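Local coordinates for protein type C neurotoxin (Clostridium botulinum, PDB 3PME) that probably binds gangliosides and membrane lipid at the neuronal surface, as the receptor-binding domain of a C/D mosaic botulinum neurotoxin, at residues Thr235-Asn243 / Thr399-Arg408; Tyr338-Lys346 / Ser356-Lys364. One frame throughout, in Å; residues are numbered along the deposited sequence.

Contact 1. Residues Thr235-Asn243 / Thr399-Arg408; sequences TEYYMINYN and TSSFWKFISR
The indole of Trp403 is held between two residues of the facing strand: the Met239 methyl CE rests over the rim of one face, and the amide nitrogen ND2 of Asn241 lies over the other, 3.6 Å from Trp403 CZ2. Along the same sheet face, Phe405 turns its edge to the face of Tyr237 in an offset edge-to-face pair, ring planes at 72°, while Met239 lies alongside Phe405 and brings CG to 3.6 Å from Phe405 CE1. Thr235 CG2 lies over one face of Tyr237, toward the rim, and Ile406 C and Ser407 N sit at its edge, in plane. Beyond the paired strands, Phe402 points its edge at the face of Tyr242, planes at 85°.

Strands 238-241 and 403-406 form a two-stranded antiparallel sheet in the C-terminal, trefoil-family part of the receptor-binding domain, pairing chain parts more than 150 residues apart. Tyr238-Ile406 and Ile240-Lys404 are its hydrogen-bonded pairs, and Tyr242 N extends the ladder to Phe402 O at 2.8 Å. The Asn241 side chain swings to the carbonyl side of its own backbone (chi1 -172°), bringing ND2 to the 3-10 segment 399-401, where it donates to Ser400 O (2.8 Å) from above the carbonyl plane. Its OD1 accepts from Asn243 N, closing an Asx turn. Thr399 OG1 gives its proton to an in-plane lone pair of Asn243 OD1 at 2.7 Å.

The buried Asn241 amide is therefore gripped at both ends, which fixes its rotation against the indole, and the asparagine and threonine bonds join the 399-401 turn to residues 241-243.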
loop_
_atom_site.group_PDB
_atom_site.type_symbol
_atom_site.label_atom_id
_atom_site.label_comp_id
_atom_site.label_asym_id
_atom_site.label_seq_id
_atom_site.Cartn_x
_atom_site.Cartn_y
_atom_site.Cartn_z
ATOM N N THR A 235 6.968 -10.058 11.456
ATOM C CA THR A 235 5.669 -9.448 11.674
ATOM C C THR A 235 4.575 -10.476 11.407
ATOM O O THR A 235 4.666 -11.275 10.474
ATOM C CB THR A 235 5.490 -8.216 10.748
ATOM O OG1 THR A 235 6.414 -7.200 11.155
ATOM C CG2 THR A 235 4.065 -7.644 10.795
ATOM N N GLU A 236 3.530 -10.450 12.222
ATOM C CA GLU A 236 2.404 -11.335 11.984
ATOM C C GLU A 236 1.563 -10.809 10.833
ATOM O O GLU A 236 1.236 -9.619 10.775
ATOM C CB GLU A 236 1.560 -11.510 13.246
ATOM C CG GLU A 236 2.300 -12.334 14.288
ATOM C CD GLU A 236 1.465 -12.665 15.513
ATOM O OE1 GLU A 236 0.270 -12.318 15.540
ATOM O OE2 GLU A 236 2.024 -13.289 16.445
ATOM N N TYR A 237 1.218 -11.706 9.921
ATOM C CA TYR A 237 0.329 -11.361 8.808
ATOM C C TYR A 237 -0.772 -12.372 8.662
ATOM O O TYR A 237 -0.524 -13.576 8.776
ATOM C CB TYR A 237 1.086 -11.337 7.479
ATOM C CG TYR A 237 2.124 -10.257 7.414
ATOM C CD1 TYR A 237 1.754 -8.921 7.284
ATOM C CD2 TYR A 237 3.473 -10.566 7.470
ATOM C CE1 TYR A 237 2.723 -7.909 7.227
ATOM C CE2 TYR A 237 4.430 -9.577 7.415
ATOM C CZ TYR A 237 4.057 -8.254 7.293
ATOM O OH TYR A 237 5.029 -7.286 7.241
ATOM N N TYR A 238 -1.982 -11.902 8.385
ATOM C CA TYR A 238 -3.015 -12.798 7.895
ATOM C C TYR A 238 -2.770 -12.944 6.412
ATOM O O TYR A 238 -3.002 -12.007 5.623
ATOM C CB TYR A 238 -4.408 -12.251 8.199
ATOM C CG TYR A 238 -4.621 -12.029 9.683
ATOM C CD1 TYR A 238 -4.994 -13.088 10.518
ATOM C CD2 TYR A 238 -4.417 -10.777 10.255
ATOM C CE1 TYR A 238 -5.175 -12.888 11.881
ATOM C CE2 TYR A 238 -4.603 -10.571 11.615
ATOM C CZ TYR A 238 -4.973 -11.633 12.417
ATOM O OH TYR A 238 -5.151 -11.419 13.766
ATOM N N MET A 239 -2.239 -14.099 6.038
ATOM C CA MET A 239 -1.917 -14.381 4.652
ATOM C C MET A 239 -3.182 -14.760 3.895
ATOM O O MET A 239 -3.901 -15.666 4.305
ATOM C CB MET A 239 -0.891 -15.505 4.580
ATOM C CG MET A 239 -0.485 -15.892 3.174
ATOM S SD MET A 239 0.806 -17.153 3.268
ATOM C CE MET A 239 1.178 -17.392 1.532
ATOM N N ILE A 240 -3.468 -14.047 2.812
ATOM C CA ILE A 240 -4.638 -14.348 2.007
ATOM C C ILE A 240 -4.295 -14.508 0.536
ATOM O O ILE A 240 -3.346 -13.906 0.023
ATOM C CB ILE A 240 -5.740 -13.262 2.141
ATOM C CG1 ILE A 240 -5.184 -11.880 1.790
ATOM C CG2 ILE A 240 -6.331 -13.277 3.550
ATOM C CD1 ILE A 240 -6.270 -10.864 1.414
ATOM N N ASN A 241 -5.074 -15.337 -0.137
ATOM C CA ASN A 241 -5.092 -15.336 -1.578
ATOM C C ASN A 241 -5.967 -14.187 -2.076
ATOM O O ASN A 241 -7.013 -13.901 -1.498
ATOM C CB ASN A 241 -5.635 -16.658 -2.096
ATOM C CG ASN A 241 -5.501 -16.778 -3.588
ATOM O OD1 ASN A 241 -6.423 -16.453 -4.335
ATOM N ND2 ASN A 241 -4.330 -17.210 -4.038
ATOM N N TYR A 242 -5.532 -13.536 -3.148
ATOM C CA TYR A 242 -6.285 -12.440 -3.742
ATOM C C TYR A 242 -7.768 -12.771 -3.875
ATOM O O TYR A 242 -8.631 -11.913 -3.662
ATOM C CB TYR A 242 -5.697 -12.147 -5.125
ATOM C CG TYR A 242 -6.213 -10.909 -5.809
ATOM C CD1 TYR A 242 -7.398 -10.933 -6.527
ATOM C CD2 TYR A 242 -5.487 -9.735 -5.771
ATOM C CE1 TYR A 242 -7.858 -9.800 -7.173
ATOM C CE2 TYR A 242 -5.938 -8.597 -6.412
ATOM C CZ TYR A 242 -7.124 -8.638 -7.103
ATOM O OH TYR A 242 -7.572 -7.503 -7.740
ATOM N N ASN A 243 -8.066 -14.017 -4.223
ATOM C CA ASN A 243 -9.437 -14.418 -4.511
ATOM C C ASN A 243 -10.299 -14.675 -3.276
ATOM O O ASN A 243 -11.525 -14.724 -3.376
ATOM C CB ASN A 243 -9.460 -15.655 -5.416
ATOM C CG ASN A 243 -8.967 -15.369 -6.830
ATOM O OD1 ASN A 243 -8.853 -14.208 -7.239
ATOM N ND2 ASN A 243 -8.689 -16.426 -7.590
ATOM N N THR A 399 -5.216 -14.209 -10.981
ATOM C CA THR A 399 -5.298 -13.668 -9.624
ATOM C C THR A 399 -5.229 -14.793 -8.586
ATOM O O THR A 399 -4.894 -14.545 -7.437
ATOM C CB THR A 399 -6.553 -12.802 -9.382
ATOM O OG1 THR A 399 -7.734 -13.563 -9.656
ATOM C CG2 THR A 399 -6.513 -11.562 -10.270
ATOM N N SER A 400 -5.521 -16.025 -8.997
ATOM C CA SER A 400 -5.362 -17.163 -8.099
ATOM C C SER A 400 -3.912 -17.350 -7.634
ATOM O O SER A 400 -3.666 -18.060 -6.651
ATOM C CB SER A 400 -5.889 -18.455 -8.736
ATOM O OG SER A 400 -5.011 -18.937 -9.733
ATOM N N SER A 401 -2.957 -16.734 -8.339
ATOM C CA SER A 401 -1.540 -16.808 -7.955
ATOM C C SER A 401 -1.066 -15.616 -7.136
ATOM O O SER A 401 0.115 -15.540 -6.767
ATOM C CB SER A 401 -0.647 -16.925 -9.188
ATOM O OG SER A 401 -0.580 -15.662 -9.851
ATOM N N PHE A 402 -1.965 -14.668 -6.877
ATOM C CA PHE A 402 -1.601 -13.450 -6.163
ATOM C C PHE A 402 -1.868 -13.597 -4.669
ATOM O O PHE A 402 -2.965 -13.982 -4.277
ATOM C CB PHE A 402 -2.384 -12.241 -6.690
ATOM C CG PHE A 402 -2.123 -11.903 -8.146
ATOM C CD1 PHE A 402 -1.146 -12.560 -8.885
ATOM C CD2 PHE A 402 -2.865 -10.905 -8.763
ATOM C CE1 PHE A 402 -0.925 -12.233 -10.222
ATOM C CE2 PHE A 402 -2.647 -10.568 -10.097
ATOM C CZ PHE A 402 -1.682 -11.230 -10.821
ATOM N N TRP A 403 -0.867 -13.262 -3.854
ATOM C CA TRP A 403 -0.994 -13.337 -2.393
ATOM C C TRP A 403 -0.816 -11.980 -1.737
ATOM O O TRP A 403 -0.018 -11.158 -2.192
ATOM C CB TRP A 403 0.038 -14.320 -1.822
ATOM C CG TRP A 403 -0.126 -15.676 -2.412
ATOM C CD1 TRP A 403 0.447 -16.144 -3.555
ATOM C CD2 TRP A 403 -0.979 -16.718 -1.933
ATOM N NE1 TRP A 403 0.018 -17.424 -3.812
ATOM C CE2 TRP A 403 -0.852 -17.806 -2.824
ATOM C CE3 TRP A 403 -1.827 -16.843 -0.830
ATOM C CZ2 TRP A 403 -1.550 -18.996 -2.651
ATOM C CZ3 TRP A 403 -2.514 -18.048 -0.652
ATOM C CH2 TRP A 403 -2.373 -19.093 -1.561
ATOM N N LYS A 404 -1.562 -11.759 -0.659
ATOM C CA LYS A 404 -1.441 -10.525 0.112
ATOM C C LYS A 404 -1.260 -10.875 1.578
ATOM O O LYS A 404 -1.587 -11.989 2.010
ATOM C CB LYS A 404 -2.660 -9.619 -0.074
ATOM C CG LYS A 404 -2.841 -9.094 -1.491
ATOM C CD LYS A 404 -4.032 -8.147 -1.524
ATOM C CE LYS A 404 -4.102 -7.376 -2.827
ATOM N NZ LYS A 404 -5.140 -6.316 -2.766
ATOM N N PHE A 405 -0.718 -9.922 2.323
ATOM C CA PHE A 405 -0.351 -10.143 3.714
ATOM C C PHE A 405 -0.914 -9.010 4.553
ATOM O O PHE A 405 -0.461 -7.857 4.463
ATOM C CB PHE A 405 1.168 -10.230 3.837
ATOM C CG PHE A 405 1.755 -11.406 3.106
ATOM C CD1 PHE A 405 1.873 -12.629 3.735
ATOM C CD2 PHE A 405 2.168 -11.290 1.783
ATOM C CE1 PHE A 405 2.395 -13.730 3.062
ATOM C CE2 PHE A 405 2.687 -12.384 1.105
ATOM C CZ PHE A 405 2.809 -13.605 1.750
ATOM N N ILE A 406 -1.912 -9.329 5.375
ATOM C CA ILE A 406 -2.586 -8.274 6.118
ATOM C C ILE A 406 -1.989 -8.121 7.498
ATOM O O ILE A 406 -2.137 -9.004 8.334
ATOM C CB ILE A 406 -4.092 -8.533 6.251
ATOM C CG1 ILE A 406 -4.726 -8.752 4.875
ATOM C CG2 ILE A 406 -4.757 -7.361 6.964
ATOM C CD1 ILE A 406 -6.193 -9.146 4.963
ATOM N N SER A 407 -1.313 -7.002 7.731
ATOM C CA SER A 407 -0.797 -6.681 9.056
ATOM C C SER A 407 -1.869 -5.964 9.879
ATOM O O SER A 407 -2.772 -5.308 9.324
ATOM C CB SER A 407 0.422 -5.780 8.919
ATOM O OG SER A 407 0.073 -4.636 8.126
ATOM N N ARG A 408 -1.771 -6.070 11.200
ATOM C CA ARG A 408 -2.586 -5.234 12.066
ATOM C C ARG A 408 -1.983 -3.842 12.043
ATOM O O ARG A 408 -0.913 -3.592 12.593
ATOM C CB ARG A 408 -2.648 -5.814 13.479
ATOM C CG ARG A 408 -3.333 -7.173 13.485
ATOM C CD ARG A 408 -3.650 -7.634 14.894
ATOM N NE ARG A 408 -4.768 -6.889 15.465
ATOM C CZ ARG A 408 -5.970 -7.409 15.701
ATOM N NH1 ARG A 408 -6.211 -8.684 15.421
ATOM N NH2 ARG A 408 -6.925 -6.655 16.225
HETATM O O HOH W 1 0.568 -7.425 12.200
HETATM O O HOH W 2 -8.311 -16.693 -10.631
#

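Contact 2. Residues Tyr338-Lys346 / Ser356-Lys364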
loop_
_atom_site.group_PDB
_atom_site.type_symbol
_atom_site.label_atom_id
_atom_site.label_comp_id
_atom_site.label_asym_id
_atom_site.label_seq_id
_atom_site.Cartn_x
_atom_site.Cartn_y
_atom_site.Cartn_z
ATOM N N TYR A 338 14.949 -26.273 6.140
ATOM C CA TYR A 338 14.658 -27.428 5.292
ATOM C C TYR A 338 14.214 -26.995 3.895
ATOM O O TYR A 338 13.287 -26.202 3.748
ATOM C CB TYR A 338 13.574 -28.291 5.937
ATOM C CG TYR A 338 13.992 -28.918 7.241
ATOM C CD1 TYR A 338 14.698 -30.112 7.257
ATOM C CD2 TYR A 338 13.684 -28.319 8.454
ATOM C CE1 TYR A 338 15.084 -30.695 8.442
ATOM C CE2 TYR A 338 14.065 -28.901 9.650
ATOM C CZ TYR A 338 14.767 -30.084 9.635
ATOM O OH TYR A 338 15.149 -30.671 10.820
ATOM N N GLY A 339 14.871 -27.530 2.870
ATOM C CA GLY A 339 14.595 -27.131 1.498
ATOM C C GLY A 339 13.125 -27.193 1.111
ATOM O O GLY A 339 12.619 -26.334 0.378
ATOM N N ILE A 340 12.442 -28.213 1.606
ATOM C CA ILE A 340 11.037 -28.451 1.277
ATOM C C ILE A 340 10.134 -27.318 1.787
ATOM O O ILE A 340 9.000 -27.163 1.326
ATOM C CB ILE A 340 10.563 -29.840 1.820
ATOM C CG1 ILE A 340 9.183 -30.211 1.275
ATOM C CG2 ILE A 340 10.539 -29.852 3.336
ATOM C CD1 ILE A 340 9.162 -30.650 -0.166
ATOM N N GLY A 341 10.650 -26.525 2.722
ATOM C CA GLY A 341 9.915 -25.399 3.283
ATOM C C GLY A 341 10.498 -24.040 2.936
ATOM O O GLY A 341 10.179 -23.040 3.575
ATOM N N ILE A 342 11.372 -23.995 1.937
ATOM C CA ILE A 342 11.929 -22.720 1.505
ATOM C C ILE A 342 11.252 -22.283 0.219
ATOM O O ILE A 342 11.095 -23.074 -0.716
ATOM C CB ILE A 342 13.458 -22.809 1.338
ATOM C CG1 ILE A 342 14.098 -23.027 2.715
ATOM C CG2 ILE A 342 14.003 -21.538 0.704
ATOM C CD1 ILE A 342 15.580 -23.354 2.689
ATOM N N PHE A 343 10.833 -21.023 0.206
ATOM C CA PHE A 343 10.108 -20.428 -0.902
ATOM C C PHE A 343 10.804 -19.143 -1.332
ATOM O O PHE A 343 11.642 -18.605 -0.603
ATOM C CB PHE A 343 8.659 -20.130 -0.469
ATOM C CG PHE A 343 7.887 -21.356 -0.078
ATOM C CD1 PHE A 343 7.183 -22.090 -1.027
ATOM C CD2 PHE A 343 7.903 -21.809 1.236
ATOM C CE1 PHE A 343 6.480 -23.239 -0.664
ATOM C CE2 PHE A 343 7.205 -22.946 1.611
ATOM C CZ PHE A 343 6.494 -23.668 0.663
ATOM N N SER A 344 10.460 -18.656 -2.522
ATOM C CA SER A 344 10.955 -17.377 -2.986
ATOM C C SER A 344 9.750 -16.471 -3.163
ATOM O O SER A 344 8.704 -16.914 -3.626
ATOM C CB SER A 344 11.665 -17.544 -4.323
ATOM O OG SER A 344 12.342 -16.355 -4.674
ATOM N N ILE A 345 9.886 -15.205 -2.792
ATOM C CA ILE A 345 8.765 -14.279 -2.944
ATOM C C ILE A 345 9.119 -13.143 -3.901
ATOM O O ILE A 345 10.198 -12.548 -3.821
ATOM C CB ILE A 345 8.311 -13.755 -1.568
ATOM C CG1 ILE A 345 7.060 -12.887 -1.704
ATOM C CG2 ILE A 345 9.448 -13.019 -0.863
ATOM C CD1 ILE A 345 6.411 -12.547 -0.359
ATOM N N LYS A 346 8.210 -12.862 -4.824
ATOM C CA LYS A 346 8.493 -11.891 -5.874
ATOM C C LYS A 346 7.331 -10.950 -6.132
ATOM O O LYS A 346 6.165 -11.321 -6.018
ATOM C CB LYS A 346 8.872 -12.607 -7.171
ATOM C CG LYS A 346 10.193 -13.355 -7.086
ATOM C CD LYS A 346 10.640 -13.873 -8.446
ATOM C CE LYS A 346 12.026 -14.500 -8.363
ATOM N NZ LYS A 346 12.577 -14.829 -9.714
ATOM N N SER A 356 1.922 -10.317 -4.205
ATOM C CA SER A 356 3.151 -10.985 -4.601
ATOM C C SER A 356 2.868 -12.419 -5.053
ATOM O O SER A 356 1.786 -12.960 -4.817
ATOM C CB SER A 356 4.178 -10.969 -3.460
ATOM O OG SER A 356 3.594 -11.434 -2.254
ATOM N N GLN A 357 3.837 -13.001 -5.746
ATOM C CA GLN A 357 3.800 -14.429 -6.074
ATOM C C GLN A 357 4.858 -15.187 -5.278
ATOM O O GLN A 357 5.894 -14.632 -4.911
ATOM C CB GLN A 357 3.971 -14.629 -7.583
ATOM C CG GLN A 357 2.774 -14.089 -8.359
ATOM C CD GLN A 357 2.999 -13.999 -9.858
ATOM O OE1 GLN A 357 4.057 -13.571 -10.325
ATOM N NE2 GLN A 357 1.980 -14.388 -10.623
ATOM N N ILE A 358 4.584 -16.451 -5.004
ATOM C CA ILE A 358 5.441 -17.243 -4.132
ATOM C C ILE A 358 5.789 -18.517 -4.878
ATOM O O ILE A 358 4.910 -19.170 -5.446
ATOM C CB ILE A 358 4.729 -17.580 -2.817
ATOM C CG1 ILE A 358 4.365 -16.297 -2.062
ATOM C CG2 ILE A 358 5.617 -18.466 -1.945
ATOM C CD1 ILE A 358 3.319 -16.508 -0.992
ATOM N N PHE A 359 7.079 -18.838 -4.899
ATOM C CA PHE A 359 7.592 -19.946 -5.693
ATOM C C PHE A 359 8.413 -20.871 -4.839
ATOM O O PHE A 359 8.906 -20.485 -3.783
ATOM C CB PHE A 359 8.483 -19.415 -6.821
ATOM C CG PHE A 359 7.782 -18.463 -7.738
ATOM C CD1 PHE A 359 7.069 -18.932 -8.830
ATOM C CD2 PHE A 359 7.810 -17.100 -7.494
ATOM C CE1 PHE A 359 6.409 -18.052 -9.684
ATOM C CE2 PHE A 359 7.140 -16.216 -8.335
ATOM C CZ PHE A 359 6.439 -16.696 -9.427
ATOM N N SER A 360 8.557 -22.102 -5.310
ATOM C CA SER A 360 9.494 -23.043 -4.709
ATOM C C SER A 360 10.309 -23.688 -5.817
ATOM O O SER A 360 9.788 -23.959 -6.903
ATOM C CB SER A 360 8.740 -24.122 -3.933
ATOM O OG SER A 360 9.599 -25.205 -3.623
ATOM N N SER A 361 11.582 -23.944 -5.542
ATOM C CA SER A 361 12.407 -24.667 -6.502
ATOM C C SER A 361 12.923 -25.967 -5.903
ATOM O O SER A 361 13.932 -26.513 -6.355
ATOM C CB SER A 361 13.554 -23.787 -7.004
ATOM O OG SER A 361 14.251 -23.206 -5.925
ATOM N N PHE A 362 12.225 -26.473 -4.889
ATOM C CA PHE A 362 12.586 -27.770 -4.321
ATOM C C PHE A 362 12.102 -28.889 -5.236
ATOM O O PHE A 362 10.893 -29.081 -5.419
ATOM C CB PHE A 362 12.036 -27.952 -2.906
ATOM C CG PHE A 362 12.641 -29.125 -2.177
ATOM C CD1 PHE A 362 13.914 -29.039 -1.638
ATOM C CD2 PHE A 362 11.942 -30.312 -2.051
ATOM C CE1 PHE A 362 14.482 -30.122 -0.975
ATOM C CE2 PHE A 362 12.499 -31.401 -1.381
ATOM C CZ PHE A 362 13.772 -31.303 -0.846
ATOM N N MET A 363 13.068 -29.581 -5.843
ATOM C CA MET A 363 12.835 -30.725 -6.733
ATOM C C MET A 363 12.207 -30.389 -8.089
ATOM O O MET A 363 12.689 -30.848 -9.127
ATOM C CB MET A 363 12.043 -31.819 -6.017
ATOM C CG MET A 363 12.711 -32.300 -4.747
ATOM S SD MET A 363 14.304 -33.100 -5.035
ATOM C CE MET A 363 14.640 -33.780 -3.411
ATOM N N LYS A 364 11.129 -29.610 -8.074
ATOM C CA LYS A 364 10.522 -29.090 -9.301
ATOM C C LYS A 364 10.177 -27.632 -9.058
ATOM O O LYS A 364 10.014 -27.213 -7.911
ATOM C CB LYS A 364 9.245 -29.857 -9.666
ATOM C CG LYS A 364 9.446 -31.333 -10.003
ATOM C CD LYS A 364 8.123 -31.986 -10.376
ATOM C CE LYS A 364 8.244 -33.507 -10.455
ATOM N NZ LYS A 364 9.209 -33.924 -11.509
HETATM O O HOH W 3 9.697 -25.390 -1.086
HETATM O O HOH W 4 12.666 -23.115 -3.040
#
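This contact is a beta hairpin of the C-terminal, trefoil-family half of the receptor-binding domain, in which strand 343-347 turns back as strand 356-360. Four backbone hydrogen bonds join them, in the pairs Ser344-Phe359 and Lys346-Gln357; the shortest runs from Ser344 N to Phe359 O at 2.7 Å. Ile345 and Ile358 form the non-hydrogen-bonded pair between, meeting loosely through their CG1 atoms. The same Ile345 branch runs on beside Ser356, CD1 lying 3.6 Å from Ser356 OG. On the same side, Ile358 CG2 packs against Phe343 CB at 3.8 Å, and the Phe343 ring has Phe359 O at its edge.

Where the strands part, the chains touch again through Phe362. A chi1 of -167° turns its ring away from its own amide nitrogen and back to the 3-10 segment 339-340. Ile340 N lies over one face, Ile340 CB makes a CH-pi contact 4.3 Å from the Phe362 centroid, and Ile340 CD1 closes on Phe362 CD2 at 3.4 Å. Ser360 OG accepts from Phe362 N at 3.2 Å, forming an ST turn at this bend. Water 4 bridges the diverging backbones, donating to Ile342 O and accepting from Ser361 N, 2.8 Å from each.

In the surrounding sheet the hairpin lies between strand 292-299, bonded through Phe343 to Ile293, and strand 366-373, which pairs with 356-360. Ile358 packs on Leu368 and Phe295, while Phe359 meets the ring of Tyr392 on the side away from that apolar cluster.

Contact 1 is largely buried and joins strands near the two ends of the trefoil-family region, whereas contact 2 is a local hairpin, only partly buried, within the chain between them. The two meet directly: Trp403 N probably bonds to Ser356 O, and Ser401 OG to Gln357 NE2, while Met239 CE packs on Ile358 CD1 at 3.4 Å. The inward side of the hairpin thus shares one apolar interior with the aromatic face of contact 1. Their chemistry diverges away from that seam. Contact 1 combines aromatic pairs with a buried asparagine; contact 2 relies on backbone bonds and isoleucine-phenylalanine packing, with Phe362 and ordered water at its splayed end.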